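Local coordinates for Tautomerase_3 domain-containing protein (Corynebacterium halotolerans YIM 70093 = DSM 44683, PDB 7M58) that probably acts as a hydrolytic dehalogenase of the cis-3-chloroacrylic acid dehalogenase family, within the tautomerase superfamily, at residues Ala67-Gly72 / Val104-Gly109; Ala19-Leu24 / Val39-Asn44; Tyr3-Arg8 / Gly61-His66. One frame throughout, in Å; residues are numbered along the deposited sequence.

Contact 1 of 3, residues Ala67-Gly72 / Val104-Gly109; sequences ADIRSG and VNEIPG. With SO4 (sulfate ion), chain D.
Arg-70 packs its CG on Gly-109 CA, 3.6 Å away, and turns its guanidinium to a bound sulfate. The two strands are the parallel neighbours of a beta-alpha-beta unit, made of strand 63-70, helix 75-92 and strand 100-107. Arg-70 donates to the ion from backbone N and from NE, and weakly from NH2. The NE bond looks very short, so its length is doubtful. A bend at chi3 (-58°) places NE. The sulfate probably comes from the crystallisation liquor, but His-28 and Arg-73 also bind it, consistent with an anion pocket.

Backbone bonds join the strands. Ile-69 N donates to Asn-105 O at 3.0 Å, and Ile-107 N to Ile-69 O at 2.6 Å. On the Ile-69 face, Ile-69 CD1 meets Val-104 CG1 at 3.7 Å.

On the opposite face, Asn-105 ND2 donates to Asp-68 OD1 at 3.3 Å, with the oxygen in the amide plane. The carboxylate and amide planes are 82° apart. Asn-105 ND2 also donates to Asn-105 OD1 of the second subunit. Beyond the strands, one water takes the N-H of Gly-109 (2.8 Å to N) and donates to Ser-71 O (2.7 Å).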
loop_
_atom_site.group_PDB
_atom_site.type_symbol
_atom_site.label_atom_id
_atom_site.label_comp_id
_atom_site.label_asym_id
_atom_site.label_seq_id
_atom_site.Cartn_x
_atom_site.Cartn_y
_atom_site.Cartn_z
ATOM N N ALA A 67 -1.678 -5.508 -5.829
ATOM C CA ALA A 67 -1.837 -4.917 -7.147
ATOM C C ALA A 67 -2.781 -3.728 -7.074
ATOM O O ALA A 67 -3.889 -3.858 -6.558
ATOM C CB ALA A 67 -2.377 -5.962 -8.120
ATOM N N ASP A 68 -2.375 -2.588 -7.620
ATOM C CA ASP A 68 -3.279 -1.451 -7.769
ATOM C C ASP A 68 -3.696 -1.396 -9.239
ATOM O O ASP A 68 -2.855 -1.212 -10.123
ATOM C CB ASP A 68 -2.634 -0.131 -7.330
ATOM C CG ASP A 68 -2.423 -0.011 -5.791
ATOM O OD1 ASP A 68 -3.411 0.155 -5.037
ATOM O OD2 ASP A 68 -1.252 -0.036 -5.329
ATOM N N ILE A 69 -4.988 -1.594 -9.501
ATOM C CA ILE A 69 -5.543 -1.596 -10.849
ATOM C C ILE A 69 -6.700 -0.601 -10.908
ATOM O O ILE A 69 -7.277 -0.205 -9.890
ATOM C CB ILE A 69 -6.025 -2.989 -11.300
ATOM C CG1 ILE A 69 -7.331 -3.351 -10.576
ATOM C CG2 ILE A 69 -4.932 -4.046 -11.098
ATOM C CD1 ILE A 69 -8.035 -4.511 -11.208
ATOM N N ARG A 70 -7.041 -0.200 -12.122
ATOM C CA ARG A 70 -8.157 0.715 -12.321
ATOM C C ARG A 70 -9.492 0.044 -12.022
ATOM O O ARG A 70 -9.703 -1.135 -12.323
ATOM C CB ARG A 70 -8.146 1.229 -13.755
ATOM C CG ARG A 70 -7.275 2.419 -13.927
ATOM C CD ARG A 70 -7.039 2.766 -15.372
ATOM N NE ARG A 70 -6.447 1.646 -16.096
ATOM C CZ ARG A 70 -6.424 1.543 -17.420
ATOM N NH1 ARG A 70 -6.946 2.501 -18.170
ATOM N NH2 ARG A 70 -5.887 0.473 -17.992
ATOM N N SER A 71 -10.396 0.800 -11.408
ATOM C CA SER A 71 -11.760 0.315 -11.272
ATOM C C SER A 71 -12.483 0.390 -12.619
ATOM O O SER A 71 -12.056 1.089 -13.548
ATOM C CB SER A 71 -12.502 1.090 -10.183
ATOM O OG SER A 71 -12.092 2.436 -10.170
ATOM N N GLY A 72 -13.563 -0.392 -12.738
ATOM C CA GLY A 72 -14.361 -0.445 -13.952
ATOM C C GLY A 72 -14.226 -1.726 -14.748
ATOM O O GLY A 72 -14.859 -1.852 -15.806
ATOM N N VAL A 104 -6.096 -7.344 -4.705
ATOM C CA VAL A 104 -6.344 -6.375 -5.767
ATOM C C VAL A 104 -7.093 -5.184 -5.190
ATOM O O VAL A 104 -8.241 -5.323 -4.732
ATOM C CB VAL A 104 -7.102 -7.009 -6.941
ATOM C CG1 VAL A 104 -7.728 -5.943 -7.834
ATOM C CG2 VAL A 104 -6.147 -7.855 -7.739
ATOM N N ASN A 105 -6.476 -4.012 -5.174
ATOM C CA ASN A 105 -7.139 -2.773 -4.807
ATOM C C ASN A 105 -7.449 -2.040 -6.100
ATOM O O ASN A 105 -6.602 -1.974 -6.994
ATOM C CB ASN A 105 -6.276 -1.896 -3.881
ATOM C CG ASN A 105 -6.991 -0.610 -3.416
ATOM O OD1 ASN A 105 -8.102 -0.657 -2.899
ATOM N ND2 ASN A 105 -6.349 0.543 -3.620
ATOM N N GLU A 106 -8.651 -1.499 -6.207
ATOM C CA GLU A 106 -9.132 -0.906 -7.446
ATOM C C GLU A 106 -9.188 0.594 -7.288
ATOM O O GLU A 106 -9.740 1.102 -6.307
ATOM C CB GLU A 106 -10.519 -1.404 -7.798
ATOM C CG GLU A 106 -10.548 -2.781 -8.310
ATOM C CD GLU A 106 -11.965 -3.227 -8.528
ATOM O OE1 GLU A 106 -12.583 -2.796 -9.534
ATOM O OE2 GLU A 106 -12.461 -3.995 -7.655
ATOM N N ILE A 107 -8.601 1.320 -8.221
ATOM C CA ILE A 107 -8.683 2.736 -7.943
ATOM C C ILE A 107 -9.113 3.396 -9.260
ATOM O O ILE A 107 -8.801 2.862 -10.331
ATOM C CB ILE A 107 -7.375 3.221 -7.310
ATOM C CG1 ILE A 107 -7.886 4.229 -6.286
ATOM C CG2 ILE A 107 -6.513 4.061 -8.255
ATOM C CD1 ILE A 107 -6.962 4.567 -5.353
ATOM N N PRO A 108 -9.923 4.455 -9.250
ATOM C CA PRO A 108 -10.309 5.083 -10.520
ATOM C C PRO A 108 -9.100 5.552 -11.319
ATOM O O PRO A 108 -8.060 5.916 -10.766
ATOM C CB PRO A 108 -11.182 6.264 -10.079
ATOM C CG PRO A 108 -11.021 6.353 -8.592
ATOM C CD PRO A 108 -10.661 5.017 -8.115
ATOM N N GLY A 109 -9.239 5.494 -12.646
ATOM C CA GLY A 109 -8.156 5.906 -13.527
ATOM C C GLY A 109 -7.753 7.359 -13.342
ATOM O O GLY A 109 -6.569 7.690 -13.390
HETATM S S SO4 D . -5.210 -1.355 -15.013
HETATM O O1 SO4 D . -6.697 -1.452 -14.688
HETATM O O2 SO4 D . -4.420 -2.025 -13.930
HETATM O O3 SO4 D . -4.773 0.091 -15.146
HETATM O O4 SO4 D . -4.852 -2.159 -16.242
HETATM O O HOH W 1 -10.927 3.550 -13.686
#

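Contact 2 of 3, residues Ala19-Leu24 / Val39-Asn44; sequences AVADLL and VQVIFN
The first beta-alpha-beta unit of the chain runs through strand 2-8, helix 14-31 and strand 40-46. Here its helix lies on its last strand, with Val-20, Ala-21 and Leu-24 touching Val-41 and Phe-43. The axes of helix 19-24 and strand 40-44 approach to 8.9 Å and run roughly antiparallel, at 147°. The contact is wholly apolar, and all five residues are buried.

Val-20 and Phe-43 meet at the rim of the ring. Val-20 CG1 sits 3.8 Å from Phe-43 CZ, near the ring plane. Val-20 CB lies in that plane too, 4.0 Å from the same CZ. The aliphatic group thus touches the edge of the ring and not a face. Phe-43 CG is anti to its carbonyl carbon (chi1 -71°), and the ring reaches from there to the helix.

The backbones come closest at Ala-21, whose CA is 6.0 Å from Val-41 CA. Ala-21 CB lies 4.2 Å from Val-41 CB, and Val-41 CG2 reaches Ala-21 CA at 4.1 Å. One turn on from Val-20, Leu-24 sends CD1 to Val-41 CG1, a looser touch at 4.3 Å. Both branches of Val-41 lie against Ala-21 and Leu-24.

Phe-43 also packs on Val-5 and Leu-24 on Tyr-3, both of strand 2-8. Val-20 reaches Val-92 of helix 75-92, the second helix over this face. Strand 40-46 pairs antiparallel with a strand of the second subunit, which continues the sheet beyond this chain.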
loop_
_atom_site.group_PDB
_atom_site.type_symbol
_atom_site.label_atom_id
_atom_site.label_comp_id
_atom_site.label_asym_id
_atom_site.label_seq_id
_atom_site.Cartn_x
_atom_site.Cartn_y
_atom_site.Cartn_z
ATOM N N ALA A 19 11.722 -12.866 -14.322
ATOM C CA ALA A 19 10.685 -13.767 -14.816
ATOM C C ALA A 19 9.324 -13.419 -14.225
ATOM O O ALA A 19 8.309 -13.483 -14.924
ATOM C CB ALA A 19 11.058 -15.221 -14.502
ATOM N N VAL A 20 9.281 -13.057 -12.938
ATOM C CA VAL A 20 8.014 -12.686 -12.315
ATOM C C VAL A 20 7.470 -11.406 -12.948
ATOM O O VAL A 20 6.279 -11.305 -13.268
ATOM C CB VAL A 20 8.183 -12.534 -10.788
ATOM C CG1 VAL A 20 6.977 -11.808 -10.207
ATOM C CG2 VAL A 20 8.381 -13.884 -10.108
ATOM N N ALA A 21 8.333 -10.403 -13.119
ATOM C CA ALA A 21 7.917 -9.163 -13.764
ATOM C C ALA A 21 7.402 -9.426 -15.176
ATOM O O ALA A 21 6.371 -8.872 -15.581
ATOM C CB ALA A 21 9.080 -8.172 -13.785
ATOM N N ASP A 22 8.098 -10.276 -15.940
ATOM C CA ASP A 22 7.632 -10.601 -17.289
ATOM C C ASP A 22 6.272 -11.296 -17.262
ATOM O O ASP A 22 5.408 -11.016 -18.099
ATOM C CB ASP A 22 8.646 -11.485 -18.000
ATOM C CG ASP A 22 8.225 -11.828 -19.434
ATOM O OD1 ASP A 22 8.423 -10.993 -20.349
ATOM O OD2 ASP A 22 7.656 -12.925 -19.637
ATOM N N LEU A 23 6.068 -12.210 -16.310
ATOM C CA LEU A 23 4.796 -12.922 -16.227
ATOM C C LEU A 23 3.653 -11.998 -15.806
ATOM O O LEU A 23 2.627 -11.928 -16.485
ATOM C CB LEU A 23 4.932 -14.101 -15.269
ATOM C CG LEU A 23 3.668 -14.769 -14.738
ATOM C CD1 LEU A 23 2.951 -15.469 -15.860
ATOM C CD2 LEU A 23 4.021 -15.757 -13.627
ATOM N N LEU A 24 3.823 -11.252 -14.708
ATOM C CA LEU A 24 2.767 -10.337 -14.272
ATOM C C LEU A 24 2.408 -9.359 -15.386
ATOM O O LEU A 24 1.225 -9.121 -15.658
ATOM C CB LEU A 24 3.185 -9.577 -13.002
ATOM C CG LEU A 24 3.373 -10.345 -11.668
ATOM C CD1 LEU A 24 3.924 -9.443 -10.559
ATOM C CD2 LEU A 24 2.123 -11.078 -11.178
ATOM N N VAL A 39 2.436 -1.145 -17.086
ATOM C CA VAL A 39 2.620 -2.048 -15.960
ATOM C C VAL A 39 3.935 -1.741 -15.250
ATOM O O VAL A 39 5.011 -1.703 -15.866
ATOM C CB VAL A 39 2.574 -3.512 -16.423
ATOM C CG1 VAL A 39 2.663 -4.434 -15.220
ATOM C CG2 VAL A 39 1.328 -3.769 -17.266
ATOM N N GLN A 40 3.842 -1.537 -13.944
ATOM C CA GLN A 40 4.981 -1.366 -13.068
ATOM C C GLN A 40 5.006 -2.522 -12.073
ATOM O O GLN A 40 3.962 -2.908 -11.546
ATOM C CB GLN A 40 4.883 -0.012 -12.349
ATOM C CG GLN A 40 5.861 0.194 -11.221
ATOM C CD GLN A 40 5.661 1.539 -10.549
ATOM O OE1 GLN A 40 6.324 2.524 -10.883
ATOM N NE2 GLN A 40 4.746 1.588 -9.591
ATOM N N VAL A 41 6.188 -3.094 -11.841
ATOM C CA VAL A 41 6.371 -4.146 -10.850
ATOM C C VAL A 41 7.447 -3.706 -9.873
ATOM O O VAL A 41 8.542 -3.299 -10.284
ATOM C CB VAL A 41 6.766 -5.493 -11.481
ATOM C CG1 VAL A 41 7.028 -6.516 -10.373
ATOM C CG2 VAL A 41 5.692 -5.993 -12.425
ATOM N N ILE A 42 7.156 -3.812 -8.588
ATOM C CA ILE A 42 8.102 -3.415 -7.558
ATOM C C ILE A 42 8.297 -4.585 -6.606
ATOM O O ILE A 42 7.329 -5.250 -6.222
ATOM C CB ILE A 42 7.622 -2.161 -6.815
ATOM C CG1 ILE A 42 7.737 -0.956 -7.727
ATOM C CG2 ILE A 42 8.469 -1.926 -5.618
ATOM C CD1 ILE A 42 6.786 0.161 -7.339
ATOM N N PHE A 43 9.546 -4.834 -6.222
ATOM C CA PHE A 43 9.889 -5.897 -5.289
ATOM C C PHE A 43 10.322 -5.273 -3.973
ATOM O O PHE A 43 11.391 -4.655 -3.895
ATOM C CB PHE A 43 10.980 -6.800 -5.861
ATOM C CG PHE A 43 10.503 -7.650 -6.979
ATOM C CD1 PHE A 43 9.822 -8.840 -6.719
ATOM C CD2 PHE A 43 10.689 -7.254 -8.299
ATOM C CE1 PHE A 43 9.347 -9.628 -7.759
ATOM C CE2 PHE A 43 10.219 -8.042 -9.348
ATOM C CZ PHE A 43 9.546 -9.230 -9.079
ATOM N N ASN A 44 9.491 -5.448 -2.945
ATOM C CA ASN A 44 9.818 -5.056 -1.577
ATOM C C ASN A 44 10.403 -6.263 -0.851
ATOM O O ASN A 44 9.678 -7.196 -0.477
ATOM C CB ASN A 44 8.583 -4.527 -0.852
ATOM C CG ASN A 44 8.072 -3.223 -1.456
ATOM O OD1 ASN A 44 8.772 -2.207 -1.452
ATOM N ND2 ASN A 44 6.846 -3.244 -1.968
#

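Contact 3 of 3, residues Tyr3-Arg8 / Gly61-His66; sequences YAVSSR and GHVWIH
Ala-4 and His-66 form one hydrogen-bonded pair of this antiparallel ladder, and Ser-6 and Trp-64 form the next. In the first, Ala-4 N to His-66 O and His-66 N to Ala-4 O are both 2.7 Å. In the second, Ser-6 N reaches Trp-64 O at 2.7 Å with an almost straight N-H (179°), and Trp-64 N reaches Ser-6 O at 2.9 Å. CA-H groups of Tyr-3, Val-5, Val-63 and Ile-65 add contacts to these same oxygens.

Apolar contacts gather on the Val-5 face. Val-5 and Ile-65 lie side by side, with Val-5 CG2 3.4 Å from Ile-65 CD1, a tight fit. Ile-65 chi2 (-88°) places CD1 there. Val-5 CG1 touches Val-63 CG1 at 3.7 Å. Ile-65 CG2 meets the edge of the Tyr-3 ring at CD2, 4.1 Å away. Tyr-3 OH is hydrogen-bonded to His-28.

On the other face, Ser-6 OG lies 4.0 Å from Trp-64 CE3. Within strand 63-66, His-66 CB packs over one Trp-64 face. Trp-64 also meets Tyr-103 edge-to-face and packs on Gln-40 of the third subunit.

Strands 2-8 and 63-70 each open a beta-alpha-beta unit. Their antiparallel pairing joins the two units into one four-stranded sheet, as in the tautomerase fold.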
loop_
_atom_site.group_PDB
_atom_site.type_symbol
_atom_site.label_atom_id
_atom_site.label_comp_id
_atom_site.label_asym_id
_atom_site.label_seq_id
_atom_site.Cartn_x
_atom_site.Cartn_y
_atom_site.Cartn_z
ATOM N N TYR A 3 2.171 -3.622 -9.557
ATOM C CA TYR A 3 2.263 -4.784 -8.692
ATOM C C TYR A 3 3.407 -4.601 -7.705
ATOM O O TYR A 3 4.559 -4.413 -8.113
ATOM C CB TYR A 3 2.473 -6.047 -9.522
ATOM C CG TYR A 3 1.275 -6.384 -10.365
ATOM C CD1 TYR A 3 1.097 -5.808 -11.614
ATOM C CD2 TYR A 3 0.309 -7.267 -9.902
ATOM C CE1 TYR A 3 0.004 -6.105 -12.385
ATOM C CE2 TYR A 3 -0.791 -7.572 -10.671
ATOM C CZ TYR A 3 -0.941 -6.981 -11.908
ATOM O OH TYR A 3 -2.033 -7.282 -12.686
ATOM N N ALA A 4 3.095 -4.643 -6.413
ATOM C CA ALA A 4 4.119 -4.701 -5.383
ATOM C C ALA A 4 4.185 -6.130 -4.860
ATOM O O ALA A 4 3.157 -6.733 -4.541
ATOM C CB ALA A 4 3.834 -3.704 -4.265
ATOM N N VAL A 5 5.387 -6.688 -4.834
ATOM C CA VAL A 5 5.614 -8.086 -4.486
ATOM C C VAL A 5 6.474 -8.095 -3.241
ATOM O O VAL A 5 7.609 -7.608 -3.268
ATOM C CB VAL A 5 6.303 -8.862 -5.617
ATOM C CG1 VAL A 5 6.608 -10.268 -5.155
ATOM C CG2 VAL A 5 5.467 -8.839 -6.915
ATOM N N SER A 6 5.943 -8.630 -2.154
ATOM C CA SER A 6 6.655 -8.666 -0.888
ATOM C C SER A 6 7.067 -10.093 -0.583
ATOM O O SER A 6 6.229 -11.005 -0.641
ATOM C CB SER A 6 5.785 -8.126 0.249
ATOM O OG SER A 6 5.570 -6.740 0.087
ATOM N N SER A 7 8.351 -10.275 -0.267
ATOM C CA SER A 7 8.918 -11.570 0.083
ATOM C C SER A 7 10.193 -11.335 0.876
ATOM O O SER A 7 10.804 -10.265 0.791
ATOM C CB SER A 7 9.227 -12.418 -1.151
ATOM O OG SER A 7 10.164 -11.770 -1.994
ATOM N N ARG A 8 10.577 -12.350 1.657
ATOM C CA ARG A 8 11.871 -12.355 2.336
ATOM C C ARG A 8 12.993 -12.051 1.358
ATOM O O ARG A 8 13.103 -12.690 0.309
ATOM C CB ARG A 8 12.105 -13.718 2.987
ATOM C CG ARG A 8 13.513 -13.925 3.508
ATOM C CD ARG A 8 13.709 -13.456 4.926
ATOM N NE ARG A 8 14.721 -14.270 5.611
ATOM C CZ ARG A 8 16.031 -14.032 5.555
ATOM N NH1 ARG A 8 16.490 -12.988 4.864
ATOM N NH2 ARG A 8 16.880 -14.824 6.205
ATOM N N GLY A 61 9.279 -19.499 2.190
ATOM C CA GLY A 61 8.609 -19.499 0.907
ATOM C C GLY A 61 7.208 -18.933 0.956
ATOM O O GLY A 61 6.235 -19.661 0.737
ATOM N N HIS A 62 7.092 -17.644 1.251
ATOM C CA HIS A 62 5.809 -16.959 1.290
ATOM C C HIS A 62 5.941 -15.643 0.541
ATOM O O HIS A 62 6.908 -14.897 0.749
ATOM C CB HIS A 62 5.343 -16.708 2.724
ATOM C CG HIS A 62 4.002 -16.063 2.803
ATOM N ND1 HIS A 62 2.827 -16.779 2.732
ATOM C CD2 HIS A 62 3.644 -14.762 2.922
ATOM C CE1 HIS A 62 1.802 -15.947 2.804
ATOM N NE2 HIS A 62 2.270 -14.718 2.923
ATOM N N VAL A 63 4.969 -15.359 -0.324
ATOM C CA VAL A 63 4.980 -14.165 -1.153
ATOM C C VAL A 63 3.613 -13.502 -1.064
ATOM O O VAL A 63 2.579 -14.175 -1.137
ATOM C CB VAL A 63 5.319 -14.510 -2.618
ATOM C CG1 VAL A 63 5.132 -13.287 -3.506
ATOM C CG2 VAL A 63 6.715 -15.049 -2.731
ATOM N N TRP A 64 3.604 -12.184 -0.913
ATOM C CA TRP A 64 2.373 -11.406 -0.950
ATOM C C TRP A 64 2.450 -10.451 -2.131
ATOM O O TRP A 64 3.447 -9.740 -2.287
ATOM C CB TRP A 64 2.146 -10.621 0.345
ATOM C CG TRP A 64 0.868 -9.786 0.352
ATOM C CD1 TRP A 64 -0.413 -10.228 0.106
ATOM C CD2 TRP A 64 0.755 -8.389 0.636
ATOM N NE1 TRP A 64 -1.310 -9.187 0.225
ATOM C CE2 TRP A 64 -0.618 -8.046 0.539
ATOM C CE3 TRP A 64 1.677 -7.390 0.950
ATOM C CZ2 TRP A 64 -1.082 -6.743 0.752
ATOM C CZ3 TRP A 64 1.213 -6.101 1.157
ATOM C CH2 TRP A 64 -0.155 -5.790 1.054
ATOM N N ILE A 65 1.417 -10.464 -2.970
ATOM C CA ILE A 65 1.338 -9.631 -4.164
ATOM C C ILE A 65 0.217 -8.629 -3.926
ATOM O O ILE A 65 -0.941 -9.031 -3.744
ATOM C CB ILE A 65 1.033 -10.470 -5.412
ATOM C CG1 ILE A 65 1.986 -11.657 -5.540
ATOM C CG2 ILE A 65 1.119 -9.610 -6.661
ATOM C CD1 ILE A 65 3.225 -11.360 -6.265
ATOM N N HIS A 66 0.539 -7.334 -3.954
ATOM C CA HIS A 66 -0.459 -6.269 -3.881
ATOM C C HIS A 66 -0.509 -5.534 -5.208
ATOM O O HIS A 66 0.493 -4.956 -5.635
ATOM C CB HIS A 66 -0.178 -5.255 -2.779
ATOM C CG HIS A 66 -1.223 -4.182 -2.701
ATOM N ND1 HIS A 66 -2.299 -4.237 -1.839
ATOM C CD2 HIS A 66 -1.387 -3.051 -3.428
ATOM C CE1 HIS A 66 -3.059 -3.170 -2.016
ATOM N NE2 HIS A 66 -2.526 -2.436 -2.976
#

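How the contacts relate
All three contacts reach one mixed sheet, with strand order 40-46, 2-8, 63-70, 100-107. Contact 3 is its central seam. Contacts 1 and 2 each belong to a different beta-alpha-beta unit. Along the chain, contact 2 falls within the span of contact 3, and contact 1 follows both. The centres of contacts 2 and 3 are about 10 Å apart, and strands 2-8 and 40-46 are neighbours. Contacts 1 and 3 share strand 63-70, with centres about 18 Å apart, and meet where Ala-67 packs on Tyr-3. Contacts 1 and 2 do not touch, their nearest atoms being about 7 Å apart. Each contact also meets another subunit, so the paired units are built into the trimer.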